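Local coordinates for uncharacterized protein (Enterococcus faecalis, PDB 3CEX) that is of unknown function but belongs to the DinB superfamily, whose members share a four-helix bundle fold, at residues Lys42-Leu47 / Val163-Leu168; Leu47-Ala52 / Ser108-Ala113; Leu80-Glu85 / Ala96-Val101. All coordinates share one frame; numbering follows the deposited sequence.

Contact 1: residues Lys42-Leu47 / Val163-Leu168; sequences KSVTWL and VYTRRL. With ACY (acetic acid), chain C.
The tight part of this contact is a single polar grip with carbon packed around it. T165 has its hydroxyl beside its own backbone N (chi1 -68°), which points OG1 at the loop before helix 44-62. There it donates to the carbonyl oxygen of K42, OG1 to O 2.7 Å, approaching almost along the C=O axis at 172°. Threonine suits the place because its other branch is a methyl. CG2, anti to the backbone N, lies 3.9 Å from the CG2 methyl of V44, the two side chains crossing obliquely. L47 comes in from one turn further along, its CD1 reaching tip to tip toward the T165 hydroxyl at 3.9 Å. S43, whose CB turns away, takes the N-cap: its OG accepts from W46 N at 2.9 Å, giving the first turn of the helix an acceptor it would otherwise lack. K42 lays its CE over one face of the W46 indole, 3.4 Å above the plane and offset toward the rim of the ring.

Away from T165 the contact thins out and turns polar. R166 bends at its third torsion and holds a bound acetic acid, probably ionised as acetate, with both end nitrogens: NH1 lies 2.9 Å from OXT, and NH2 donates to O. The same OXT receives NH2 of the partly exposed R167 at 2.8 Å. R166 NH1 also pairs with the C-terminal carboxylate of K172, which should ease the crowding of positive charge. Y164 of the second subunit bonds to K42 N, so the dimer interface lies close by. An N-capped helix whose preceding loop is hydrogen-bonded to the last helix belongs to the packing of helices 44-62 and 144-170 in the DinB-type four-helix bundle.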
ATOM      1  N   LYS A  42      -3.557   4.566  14.405  1.00 26.46           N
ATOM      2  CA  LYS A  42      -5.002   4.535  14.190  1.00 26.01           C
ATOM      3  C   LYS A  42      -5.613   3.133  14.385  1.00 25.90           C
ATOM      4  O   LYS A  42      -4.970   2.099  14.146  1.00 25.64           O
ATOM      5  CB  LYS A  42      -5.351   5.084  12.788  1.00 26.45           C
ATOM      6  CG  LYS A  42      -4.832   6.520  12.446  1.00 27.18           C
ATOM      7  CD  LYS A  42      -5.553   7.605  13.287  1.00 30.28           C
ATOM      8  CE  LYS A  42      -5.415   8.985  12.625  1.00 32.90           C
ATOM      9  NZ  LYS A  42      -4.070   9.631  12.834  1.00 31.71           N
ATOM     10  N   SER A  43      -6.851   3.106  14.860  1.00 25.63           N
ATOM     11  CA  SER A  43      -7.646   1.881  14.930  1.00 25.41           C
ATOM     12  C   SER A  43      -7.939   1.357  13.552  1.00 25.32           C
ATOM     13  O   SER A  43      -7.895   2.114  12.572  1.00 25.37           O
ATOM     14  CB  SER A  43      -8.972   2.141  15.657  1.00 25.88           C
ATOM     15  OG  SER A  43      -9.854   2.977  14.932  1.00 24.91           O
ATOM     16  N   VAL A  44      -8.239   0.069  13.468  1.00 25.00           N
ATOM     17  CA  VAL A  44      -8.703  -0.520  12.199  1.00 25.32           C
ATOM     18  C   VAL A  44     -10.003   0.146  11.758  1.00 24.91           C
ATOM     19  O   VAL A  44     -10.169   0.440  10.586  1.00 25.55           O
ATOM     20  CB  VAL A  44      -8.826  -2.063  12.268  1.00 24.83           C
ATOM     21  CG1 VAL A  44      -9.486  -2.650  11.012  1.00 25.77           C
ATOM     22  CG2 VAL A  44      -7.446  -2.672  12.462  1.00 25.76           C
ATOM     23  N   THR A  45     -10.889   0.455  12.692  1.00 24.76           N
ATOM     24  CA  THR A  45     -12.121   1.183  12.347  1.00 24.95           C
ATOM     25  C   THR A  45     -11.789   2.531  11.691  1.00 24.97           C
ATOM     26  O   THR A  45     -12.332   2.849  10.612  1.00 23.89           O
ATOM     27  CB  THR A  45     -13.011   1.436  13.555  1.00 24.00           C
ATOM     28  OG1 THR A  45     -13.536   0.201  14.033  1.00 24.98           O
ATOM     29  CG2 THR A  45     -14.193   2.372  13.186  1.00 24.64           C
ATOM     30  N   TRP A  46     -10.878   3.303  12.292  1.00 25.51           N
ATOM     31  CA  TRP A  46     -10.479   4.601  11.672  1.00 25.85           C
ATOM     32  C   TRP A  46      -9.881   4.413  10.269  1.00 26.33           C
ATOM     33  O   TRP A  46     -10.215   5.140   9.338  1.00 24.04           O
ATOM     34  CB  TRP A  46      -9.495   5.350  12.557  1.00 26.97           C
ATOM     35  CG  TRP A  46      -9.226   6.791  12.111  1.00 27.08           C
ATOM     36  CD1 TRP A  46      -9.788   7.914  12.644  1.00 29.10           C
ATOM     37  CD2 TRP A  46      -8.354   7.245  11.056  1.00 27.25           C
ATOM     38  NE1 TRP A  46      -9.329   9.024  12.010  1.00 28.64           N
ATOM     39  CE2 TRP A  46      -8.453   8.657  11.020  1.00 29.20           C
ATOM     40  CE3 TRP A  46      -7.495   6.605  10.148  1.00 29.16           C
ATOM     41  CZ2 TRP A  46      -7.716   9.452  10.110  1.00 29.22           C
ATOM     42  CZ3 TRP A  46      -6.774   7.393   9.223  1.00 29.38           C
ATOM     43  CH2 TRP A  46      -6.904   8.799   9.207  1.00 28.13           C
ATOM     44  N   LEU A  47      -8.986   3.426  10.133  1.00 26.95           N
ATOM     45  CA  LEU A  47      -8.306   3.160   8.851  1.00 27.62           C
ATOM     46  C   LEU A  47      -9.269   2.778   7.737  1.00 28.23           C
ATOM     47  O   LEU A  47      -9.148   3.254   6.609  1.00 28.91           O
ATOM     48  CB  LEU A  47      -7.241   2.063   9.030  1.00 27.03           C
ATOM     49  CG  LEU A  47      -6.043   2.543   9.846  1.00 25.79           C
ATOM     50  CD1 LEU A  47      -5.200   1.386  10.372  1.00 27.37           C
ATOM     51  CD2 LEU A  47      -5.168   3.523   8.970  1.00 26.28           C
ATOM     52  N   VAL A 163      -3.073  -4.062   9.129  1.00 24.45           N
ATOM     53  CA  VAL A 163      -2.448  -5.314   9.584  1.00 23.46           C
ATOM     54  C   VAL A 163      -1.623  -5.119  10.848  1.00 23.34           C
ATOM     55  O   VAL A 163      -1.705  -5.912  11.786  1.00 22.05           O
ATOM     56  CB  VAL A 163      -1.558  -5.883   8.494  1.00 24.35           C
ATOM     57  CG1 VAL A 163      -0.747  -7.055   9.021  1.00 22.36           C
ATOM     58  CG2 VAL A 163      -2.412  -6.282   7.268  1.00 22.97           C
ATOM     59  N   TYR A 164      -0.840  -4.041  10.870  1.00 23.66           N
ATOM     60  CA  TYR A 164      -0.013  -3.692  12.028  1.00 23.17           C
ATOM     61  C   TYR A 164      -0.840  -3.329  13.260  1.00 23.90           C
ATOM     62  O   TYR A 164      -0.550  -3.792  14.349  1.00 22.86           O
ATOM     63  CB  TYR A 164       1.034  -2.615  11.618  1.00 23.56           C
ATOM     64  CG  TYR A 164       2.355  -3.206  11.131  1.00 23.55           C
ATOM     65  CD1 TYR A 164       2.431  -4.489  10.612  1.00 26.73           C
ATOM     66  CD2 TYR A 164       3.530  -2.489  11.199  1.00 24.21           C
ATOM     67  CE1 TYR A 164       3.646  -5.052  10.205  1.00 23.96           C
ATOM     68  CE2 TYR A 164       4.729  -3.045  10.807  1.00 21.79           C
ATOM     69  CZ  TYR A 164       4.773  -4.332  10.300  1.00 22.35           C
ATOM     70  OH  TYR A 164       5.971  -4.899   9.895  1.00 24.49           O
ATOM     71  N   THR A 165      -1.848  -2.484  13.100  1.00 24.32           N
ATOM     72  CA  THR A 165      -2.720  -2.170  14.218  1.00 24.31           C
ATOM     73  C   THR A 165      -3.362  -3.445  14.780  1.00 24.73           C
ATOM     74  O   THR A 165      -3.478  -3.618  15.990  1.00 25.39           O
ATOM     75  CB  THR A 165      -3.848  -1.247  13.790  1.00 23.70           C
ATOM     76  OG1 THR A 165      -3.307   0.031  13.454  1.00 23.33           O
ATOM     77  CG2 THR A 165      -4.869  -1.088  14.947  1.00 23.57           C
ATOM     78  N   ARG A 166      -3.817  -4.325  13.898  1.00 26.05           N
ATOM     79  CA  ARG A 166      -4.393  -5.612  14.312  1.00 25.73           C
ATOM     80  C   ARG A 166      -3.410  -6.388  15.165  1.00 25.75           C
ATOM     81  O   ARG A 166      -3.767  -6.878  16.248  1.00 24.98           O
ATOM     82  CB  ARG A 166      -4.796  -6.454  13.091  1.00 26.55           C
ATOM     83  CG  ARG A 166      -5.529  -7.780  13.406  1.00 26.72           C
ATOM     84  CD  ARG A 166      -5.372  -8.793  12.269  1.00 29.24           C
ATOM     85  NE  ARG A 166      -4.032  -9.368  12.177  1.00 34.16           N
ATOM     86  CZ  ARG A 166      -3.364  -9.619  11.040  1.00 34.76           C
ATOM     87  NH1 ARG A 166      -2.157 -10.160  11.104  1.00 34.84           N
ATOM     88  NH2 ARG A 166      -3.879  -9.334   9.847  1.00 37.09           N
ATOM     89  N   ARG A 167      -2.174  -6.502  14.697  1.00 25.27           N
ATOM     90  CA  ARG A 167      -1.127  -7.187  15.446  1.00 26.18           C
ATOM     91  C   ARG A 167      -0.890  -6.585  16.822  1.00 27.03           C
ATOM     92  O   ARG A 167      -0.741  -7.315  17.798  1.00 24.71           O
ATOM     93  CB  ARG A 167       0.181  -7.278  14.641  1.00 26.58           C
ATOM     94  CG  ARG A 167       0.052  -8.178  13.404  1.00 27.01           C
ATOM     95  CD  ARG A 167       1.252  -8.093  12.494  1.00 27.60           C
ATOM     96  NE  ARG A 167       1.137  -8.968  11.328  1.00 29.28           N
ATOM     97  CZ  ARG A 167       2.119  -9.188  10.444  1.00 30.97           C
ATOM     98  NH1 ARG A 167       3.321  -8.640  10.604  1.00 31.87           N
ATOM     99  NH2 ARG A 167       1.914  -9.983   9.402  1.00 31.65           N
ATOM    100  N   LEU A 168      -0.899  -5.259  16.901  1.00 27.39           N
ATOM    101  CA  LEU A 168      -0.714  -4.578  18.181  1.00 27.52           C
ATOM    102  C   LEU A 168      -1.896  -4.764  19.104  1.00 28.80           C
ATOM    103  O   LEU A 168      -1.729  -4.844  20.321  1.00 28.29           O
ATOM    104  CB  LEU A 168      -0.498  -3.074  17.944  1.00 28.12           C
ATOM    105  CG  LEU A 168       0.755  -2.692  17.175  1.00 28.96           C
ATOM    106  CD1 LEU A 168       0.729  -1.246  16.769  1.00 27.77           C
ATOM    107  CD2 LEU A 168       1.976  -3.009  18.047  1.00 31.72           C
TER
HETATM  108  C   ACY C 301      -1.029 -10.819   7.584  1.00 53.11           C
HETATM  109  O   ACY C 301      -2.220 -10.486   7.303  1.00 52.70           O
HETATM  110  OXT ACY C 301      -0.601 -10.934   8.766  1.00 51.44           O
HETATM  111  CH3 ACY C 301      -0.047 -11.106   6.459  1.00 53.23           C

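Contact 2: residues Leu47-Ala52 / Ser108-Ala113; sequences LMWHTA and SDYLAA
Y110 and L111 both carry CG anti to the backbone N, Y110 at chi1 -179°, and this sends the ring and the isobutyl group toward helix 44-62. From the other side the selenomethionine M48 bends at its third torsion (chi3 86°), which folds its CE methyl back toward helix 104-124. CE then meets CD2 of L111 at 3.6 Å, with the two side chains crossing at about a right angle.

A52 is the centre of the packing. Its methyl points toward the other helix and lies over one face of the Y110 ring, a CH-pi contact with CB 3.9 Å from the ring centroid. The same CB is 3.9 Å from CD1 of L111, so alanine fills a place bounded by an aromatic face and a branched chain. So small a side chain suits segments 47-52 and 108-113, whose axes cross at 26°, because CA of A52 lies 4.6 Å from CA of L111. L111 spreads its two branches: CD2 takes M48, while CD1 also touches CG2 of T51 at 4.0 Å.

T51 can sit in this apolar surface because its hydroxyl is turned back onto its own helix. OG1 donates to L47 O at 2.8 Å, from above the carbonyl plane, and that oxygen also accepts T51 N. The phenol oxygen of Y110 bonds to D56, and S108 OG to E22.

The hydroxyls thus find partners in their own helix or elsewhere in the chain, and cohesion rests on methyl groups, including that of the selenomethionine, and aromatic carbon, probably through shape and exclusion of water.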
ATOM      1  N   LEU A  47      -8.986   3.426  10.133  1.00 26.95           N
ATOM      2  CA  LEU A  47      -8.306   3.160   8.851  1.00 27.62           C
ATOM      3  C   LEU A  47      -9.269   2.778   7.737  1.00 28.23           C
ATOM      4  O   LEU A  47      -9.148   3.254   6.609  1.00 28.91           O
ATOM      5  CB  LEU A  47      -7.241   2.063   9.030  1.00 27.03           C
ATOM      6  CG  LEU A  47      -6.043   2.543   9.846  1.00 25.79           C
ATOM      7  CD1 LEU A  47      -5.200   1.386  10.372  1.00 27.37           C
ATOM      8  CD2 LEU A  47      -5.168   3.523   8.970  1.00 26.28           C
HETATM    9  N   MSE A  48     -10.221   1.911   8.045  1.00 28.91           N
HETATM   10  CA  MSE A  48     -11.225   1.491   7.046  1.00 30.32           C
HETATM   11  C   MSE A  48     -12.209   2.594   6.722  1.00 28.84           C
HETATM   12  O   MSE A  48     -12.520   2.801   5.586  1.00 28.89           O
HETATM   13  CB  MSE A  48     -12.012   0.284   7.541  1.00 29.61           C
HETATM   14  CG  MSE A  48     -11.364  -0.953   7.251  1.00 35.01           C
HETATM   15 SE   MSE A  48     -12.418  -2.549   7.603  0.80 39.17          SE
HETATM   16  CE  MSE A  48     -13.459  -2.851   6.022  1.00 32.43           C
ATOM     17  N   TRP A  49     -12.698   3.303   7.729  1.00 29.10           N
ATOM     18  CA  TRP A  49     -13.568   4.456   7.489  1.00 28.91           C
ATOM     19  C   TRP A  49     -12.832   5.510   6.659  1.00 28.75           C
ATOM     20  O   TRP A  49     -13.362   6.038   5.669  1.00 26.91           O
ATOM     21  CB  TRP A  49     -13.988   5.065   8.825  1.00 28.69           C
ATOM     22  CG  TRP A  49     -14.572   6.416   8.675  1.00 29.12           C
ATOM     23  CD1 TRP A  49     -15.858   6.709   8.315  1.00 29.15           C
ATOM     24  CD2 TRP A  49     -13.909   7.683   8.856  1.00 28.42           C
ATOM     25  NE1 TRP A  49     -16.023   8.048   8.276  1.00 28.83           N
ATOM     26  CE2 TRP A  49     -14.850   8.671   8.603  1.00 28.50           C
ATOM     27  CE3 TRP A  49     -12.602   8.061   9.213  1.00 28.93           C
ATOM     28  CZ2 TRP A  49     -14.553  10.038   8.711  1.00 29.34           C
ATOM     29  CZ3 TRP A  49     -12.303   9.374   9.310  1.00 28.54           C
ATOM     30  CH2 TRP A  49     -13.270  10.367   9.052  1.00 30.33           C
ATOM     31  N   HIS A  50     -11.581   5.795   7.041  1.00 28.13           N
ATOM     32  CA  HIS A  50     -10.812   6.812   6.335  1.00 29.04           C
ATOM     33  C   HIS A  50     -10.551   6.447   4.883  1.00 28.72           C
ATOM     34  O   HIS A  50     -10.650   7.295   4.029  1.00 28.43           O
ATOM     35  CB  HIS A  50      -9.472   7.109   6.995  1.00 30.84           C
ATOM     36  CG  HIS A  50      -8.517   7.830   6.090  1.00 32.93           C
ATOM     37  ND1 HIS A  50      -8.550   9.192   5.917  1.00 34.37           N
ATOM     38  CD2 HIS A  50      -7.533   7.370   5.277  1.00 37.34           C
ATOM     39  CE1 HIS A  50      -7.614   9.548   5.052  1.00 35.48           C
ATOM     40  NE2 HIS A  50      -6.989   8.462   4.638  1.00 37.74           N
ATOM     41  N   THR A  51     -10.208   5.186   4.624  1.00 28.43           N
ATOM     42  CA  THR A  51      -9.984   4.712   3.261  1.00 28.21           C
ATOM     43  C   THR A  51     -11.267   4.836   2.439  1.00 28.88           C
ATOM     44  O   THR A  51     -11.221   5.341   1.329  1.00 28.47           O
ATOM     45  CB  THR A  51      -9.428   3.286   3.264  1.00 28.89           C
ATOM     46  OG1 THR A  51      -8.160   3.321   3.955  1.00 29.57           O
ATOM     47  CG2 THR A  51      -9.237   2.710   1.806  1.00 28.24           C
ATOM     48  N   ALA A  52     -12.398   4.374   2.971  1.00 28.15           N
ATOM     49  CA  ALA A  52     -13.679   4.504   2.273  1.00 28.74           C
ATOM     50  C   ALA A  52     -13.996   5.985   2.062  1.00 29.45           C
ATOM     51  O   ALA A  52     -14.430   6.378   0.976  1.00 29.52           O
ATOM     52  CB  ALA A  52     -14.786   3.820   3.043  1.00 27.71           C
ATOM     53  N   SER A 108     -17.558  -2.566   6.376  1.00 27.92           N
ATOM     54  CA  SER A 108     -17.493  -3.365   5.175  1.00 28.17           C
ATOM     55  C   SER A 108     -18.373  -2.793   4.079  1.00 28.13           C
ATOM     56  O   SER A 108     -17.986  -2.783   2.890  1.00 27.50           O
ATOM     57  CB  SER A 108     -17.958  -4.787   5.438  1.00 28.64           C
ATOM     58  OG  SER A 108     -17.036  -5.455   6.233  1.00 31.71           O
ATOM     59  N   ASP A 109     -19.583  -2.387   4.473  1.00 28.22           N
ATOM     60  CA  ASP A 109     -20.576  -1.861   3.520  1.00 28.06           C
ATOM     61  C   ASP A 109     -20.158  -0.520   2.914  1.00 27.41           C
ATOM     62  O   ASP A 109     -20.272  -0.301   1.677  1.00 27.26           O
ATOM     63  CB  ASP A 109     -21.951  -1.749   4.193  1.00 28.51           C
ATOM     64  CG  ASP A 109     -22.574  -3.088   4.510  1.00 32.02           C
ATOM     65  OD1 ASP A 109     -22.087  -4.141   4.025  1.00 33.99           O
ATOM     66  OD2 ASP A 109     -23.578  -3.085   5.261  1.00 33.60           O
ATOM     67  N   TYR A 110     -19.648   0.384   3.742  1.00 26.60           N
ATOM     68  CA  TYR A 110     -19.245   1.682   3.215  1.00 26.46           C
ATOM     69  C   TYR A 110     -17.971   1.545   2.350  1.00 26.75           C
ATOM     70  O   TYR A 110     -17.858   2.153   1.282  1.00 25.52           O
ATOM     71  CB  TYR A 110     -19.065   2.713   4.345  1.00 26.71           C
ATOM     72  CG  TYR A 110     -18.661   4.105   3.881  1.00 26.37           C
ATOM     73  CD1 TYR A 110     -19.226   4.690   2.742  1.00 27.48           C
ATOM     74  CD2 TYR A 110     -17.747   4.840   4.584  1.00 25.48           C
ATOM     75  CE1 TYR A 110     -18.838   6.003   2.322  1.00 27.52           C
ATOM     76  CE2 TYR A 110     -17.369   6.115   4.175  1.00 26.36           C
ATOM     77  CZ  TYR A 110     -17.904   6.692   3.045  1.00 26.84           C
ATOM     78  OH  TYR A 110     -17.496   7.971   2.676  1.00 27.45           O
ATOM     79  N   LEU A 111     -17.026   0.719   2.781  1.00 27.13           N
ATOM     80  CA  LEU A 111     -15.851   0.467   1.944  1.00 27.72           C
ATOM     81  C   LEU A 111     -16.220  -0.175   0.594  1.00 28.05           C
ATOM     82  O   LEU A 111     -15.704   0.227  -0.448  1.00 27.88           O
ATOM     83  CB  LEU A 111     -14.803  -0.395   2.673  1.00 27.56           C
ATOM     84  CG  LEU A 111     -13.449  -0.602   1.972  1.00 26.84           C
ATOM     85  CD1 LEU A 111     -12.751   0.753   1.690  1.00 27.54           C
ATOM     86  CD2 LEU A 111     -12.519  -1.498   2.875  1.00 28.18           C
ATOM     87  N   ALA A 112     -17.118  -1.152   0.615  1.00 27.91           N
ATOM     88  CA  ALA A 112     -17.569  -1.800  -0.631  1.00 27.95           C
ATOM     89  C   ALA A 112     -18.224  -0.796  -1.580  1.00 28.23           C
ATOM     90  O   ALA A 112     -17.996  -0.843  -2.802  1.00 27.77           O
ATOM     91  CB  ALA A 112     -18.555  -2.969  -0.330  1.00 28.35           C
ATOM     92  N   ALA A 113     -19.046   0.107  -1.024  1.00 28.42           N
ATOM     93  CA  ALA A 113     -19.654   1.169  -1.810  1.00 28.00           C
ATOM     94  C   ALA A 113     -18.592   2.102  -2.382  1.00 28.19           C
ATOM     95  O   ALA A 113     -18.695   2.507  -3.540  1.00 27.65           O
ATOM     96  CB  ALA A 113     -20.682   1.957  -1.001  1.00 27.78           C
TER

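Contact 3: residues Leu80-Glu85 / Ala96-Val101; sequences LDLPDE and AAKVVV
K98, L80 and L82 give up the greatest areas here. K98 points its CB at residues 80-85 and lays its aliphatic stem along them, with CD 3.4 Å from the carbonyl oxygen of D81. Bends at its third and fourth torsions leave NZ 4.0 Å from D81 OD2, too far for a salt bridge, though opposite charge probably still draws the two together. Lysine suits this exposed place: carbon for the loop, a probably charged ammonium at its end.

L80 brings both branches of its end to the V99 region, beside W49 of helix 44-62. Its CD2 lies 3.8 Å from the carbonyl oxygen of V100, while CD1 leans obliquely on V99. L82 approaches V99 at about a right angle, its CD1 3.8 Å from V99 CG2, so this one valine methyl takes a leucine from each side of D81. The other V99 branch, CG1, anti to the backbone N, packs on W49, while CG2 also meets W46.

D81 centres an inverse gamma turn, whose bond from L82 N to L80 O is weak, and A96 to V99 form a type I beta turn closed by V99 N to A96 O at 3.1 Å. A water joins the two turns, accepting from D81 N at 3.0 Å and donating to K98 O at a short 2.4 Å.

Two irregular segments, each shaped by a turn and joined by two leucines, a valine, a lysine stem and one water, make a surface loop-loop contact within the long connection between helices 44-62 and 104-124 of this DinB-like bundle.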
ATOM      1  N   LEU A  80     -21.104   9.656  13.819  1.00 29.60           N
ATOM      2  CA  LEU A  80     -19.845  10.050  14.457  1.00 31.21           C
ATOM      3  C   LEU A  80     -20.021  11.321  15.292  1.00 32.09           C
ATOM      4  O   LEU A  80     -20.762  12.213  14.905  1.00 31.56           O
ATOM      5  CB  LEU A  80     -18.754  10.257  13.402  1.00 30.31           C
ATOM      6  CG  LEU A  80     -18.298   9.063  12.549  1.00 30.78           C
ATOM      7  CD1 LEU A  80     -17.112   9.467  11.681  1.00 31.84           C
ATOM      8  CD2 LEU A  80     -17.961   7.890  13.428  1.00 30.34           C
ATOM      9  N   ASP A  81     -19.343  11.393  16.436  1.00 34.24           N
ATOM     10  CA  ASP A  81     -19.303  12.644  17.207  1.00 35.09           C
ATOM     11  C   ASP A  81     -18.251  13.589  16.614  1.00 35.87           C
ATOM     12  O   ASP A  81     -17.397  14.115  17.310  1.00 36.80           O
ATOM     13  CB  ASP A  81     -19.049  12.362  18.693  1.00 35.70           C
ATOM     14  CG  ASP A  81     -19.441  13.544  19.615  1.00 37.96           C
ATOM     15  OD1 ASP A  81     -20.181  14.524  19.207  1.00 41.25           O
ATOM     16  OD2 ASP A  81     -19.002  13.455  20.795  1.00 44.80           O
ATOM     17  N   LEU A  82     -18.357  13.816  15.310  1.00 36.32           N
ATOM     18  CA  LEU A  82     -17.503  14.720  14.569  1.00 36.55           C
ATOM     19  C   LEU A  82     -18.384  15.483  13.585  1.00 37.09           C
ATOM     20  O   LEU A  82     -19.301  14.906  12.980  1.00 37.00           O
ATOM     21  CB  LEU A  82     -16.456  13.954  13.776  1.00 36.47           C
ATOM     22  CG  LEU A  82     -15.346  13.220  14.520  1.00 37.43           C
ATOM     23  CD1 LEU A  82     -14.498  12.516  13.477  1.00 35.26           C
ATOM     24  CD2 LEU A  82     -14.495  14.152  15.422  1.00 37.88           C
ATOM     25  N   PRO A  83     -18.123  16.784  13.413  1.00 36.79           N
ATOM     26  CA  PRO A  83     -18.971  17.562  12.518  1.00 37.30           C
ATOM     27  C   PRO A  83     -18.671  17.251  11.048  1.00 37.86           C
ATOM     28  O   PRO A  83     -17.531  16.925  10.709  1.00 36.83           O
ATOM     29  CB  PRO A  83     -18.593  19.013  12.865  1.00 37.22           C
ATOM     30  CG  PRO A  83     -17.167  18.927  13.324  1.00 36.40           C
ATOM     31  CD  PRO A  83     -17.039  17.587  14.009  1.00 37.20           C
ATOM     32  N   ASP A  84     -19.692  17.303  10.193  1.00 38.85           N
ATOM     33  CA  ASP A  84     -19.467  17.285   8.749  1.00 40.22           C
ATOM     34  C   ASP A  84     -19.242  18.737   8.350  1.00 40.83           C
ATOM     35  O   ASP A  84     -20.082  19.586   8.609  1.00 41.75           O
ATOM     36  CB  ASP A  84     -20.664  16.685   7.986  1.00 40.63           C
ATOM     37  CG  ASP A  84     -20.778  15.174   8.157  1.00 41.38           C
ATOM     38  OD1 ASP A  84     -19.737  14.482   8.110  1.00 42.22           O
ATOM     39  OD2 ASP A  84     -21.903  14.668   8.333  1.00 42.23           O
ATOM     40  N   GLU A  85     -18.099  19.012   7.742  1.00 41.96           N
ATOM     41  CA  GLU A  85     -17.687  20.373   7.419  1.00 43.03           C
ATOM     42  C   GLU A  85     -17.373  20.496   5.938  1.00 44.62           C
ATOM     43  O   GLU A  85     -17.118  19.483   5.269  1.00 45.74           O
ATOM     44  CB  GLU A  85     -16.462  20.738   8.269  1.00 42.84           C
ATOM     45  CG  GLU A  85     -16.796  20.760   9.754  1.00 41.34           C
ATOM     46  CD  GLU A  85     -15.690  21.273  10.650  1.00 40.58           C
ATOM     47  OE1 GLU A  85     -14.570  21.489  10.182  1.00 37.57           O
ATOM     48  OE2 GLU A  85     -15.949  21.457  11.853  1.00 38.12           O
ATOM     49  N   ALA A  96      -9.635  11.344  16.262  1.00 31.34           N
ATOM     50  CA  ALA A  96      -9.520  10.011  15.658  1.00 31.26           C
ATOM     51  C   ALA A  96     -10.137   8.918  16.544  1.00 30.28           C
ATOM     52  O   ALA A  96     -10.718   7.984  16.034  1.00 30.33           O
ATOM     53  CB  ALA A  96      -8.030   9.678  15.315  1.00 29.94           C
ATOM     54  N   ALA A  97      -9.989   9.028  17.865  1.00 30.76           N
ATOM     55  CA  ALA A  97     -10.597   8.076  18.801  1.00 31.11           C
ATOM     56  C   ALA A  97     -12.123   8.083  18.755  1.00 31.26           C
ATOM     57  O   ALA A  97     -12.746   7.170  19.259  1.00 32.18           O
ATOM     58  CB  ALA A  97     -10.135   8.370  20.231  1.00 30.94           C
ATOM     59  N   LYS A  98     -12.717   9.124  18.176  1.00 30.74           N
ATOM     60  CA  LYS A  98     -14.153   9.223  18.057  1.00 30.94           C
ATOM     61  C   LYS A  98     -14.682   8.511  16.817  1.00 30.37           C
ATOM     62  O   LYS A  98     -15.900   8.414  16.637  1.00 29.76           O
ATOM     63  CB  LYS A  98     -14.592  10.692  18.025  1.00 30.70           C
ATOM     64  CG  LYS A  98     -14.395  11.395  19.359  1.00 31.91           C
ATOM     65  CD  LYS A  98     -15.086  12.747  19.358  1.00 33.25           C
ATOM     66  CE  LYS A  98     -14.348  13.813  20.175  1.00 36.14           C
ATOM     67  NZ  LYS A  98     -15.110  14.240  21.347  1.00 38.44           N
ATOM     68  N   VAL A  99     -13.789   8.033  15.950  1.00 29.39           N
ATOM     69  CA  VAL A  99     -14.250   7.257  14.814  1.00 28.63           C
ATOM     70  C   VAL A  99     -14.360   5.808  15.291  1.00 28.73           C
ATOM     71  O   VAL A  99     -13.383   5.066  15.323  1.00 27.87           O
ATOM     72  CB  VAL A  99     -13.358   7.405  13.589  1.00 28.29           C
ATOM     73  CG1 VAL A  99     -13.913   6.527  12.448  1.00 28.11           C
ATOM     74  CG2 VAL A  99     -13.258   8.907  13.156  1.00 26.42           C
ATOM     75  N   VAL A 100     -15.564   5.454  15.736  1.00 29.43           N
ATOM     76  CA  VAL A 100     -15.881   4.133  16.245  1.00 29.02           C
ATOM     77  C   VAL A 100     -17.239   3.736  15.670  1.00 29.65           C
ATOM     78  O   VAL A 100     -18.040   4.605  15.327  1.00 29.49           O
ATOM     79  CB  VAL A 100     -15.908   4.089  17.809  1.00 29.49           C
ATOM     80  CG1 VAL A 100     -14.521   4.373  18.360  1.00 28.39           C
ATOM     81  CG2 VAL A 100     -16.955   5.077  18.403  1.00 29.57           C
ATOM     82  N   VAL A 101     -17.479   2.430  15.547  1.00 29.37           N
ATOM     83  CA  VAL A 101     -18.742   1.924  15.003  1.00 29.32           C
ATOM     84  C   VAL A 101     -19.398   0.936  15.966  1.00 29.26           C
ATOM     85  O   VAL A 101     -18.725   0.281  16.786  1.00 28.45           O
ATOM     86  CB  VAL A 101     -18.554   1.223  13.629  1.00 29.71           C
ATOM     87  CG1 VAL A 101     -18.192   2.227  12.528  1.00 29.81           C
ATOM     88  CG2 VAL A 101     -17.507   0.107  13.730  1.00 28.82           C
TER
HETATM   89  O   HOH W   1     -17.955   9.049  17.702  1.00 39.48           O

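How the contacts relate
From the N terminus, helix 8-25 leads to the loop that opens contact 1 at 42-47, and helix 44-62 runs on into contact 2 at 47-52, the two sharing L47. The chain then makes its long excursion, in which contact 3 joins 80-85 to 96-101 and closes the smallest loop. Helix 104-124 closes contact 2 around it, and helix 144-170 finally closes contact 1 around both, so the three nest without crossing. Helix 44-62 is thereby tied to both later bundle helices. K42, just before this helix, also touches A96, bringing contact 3 against contact 1, although their centres lie about 17 Å apart.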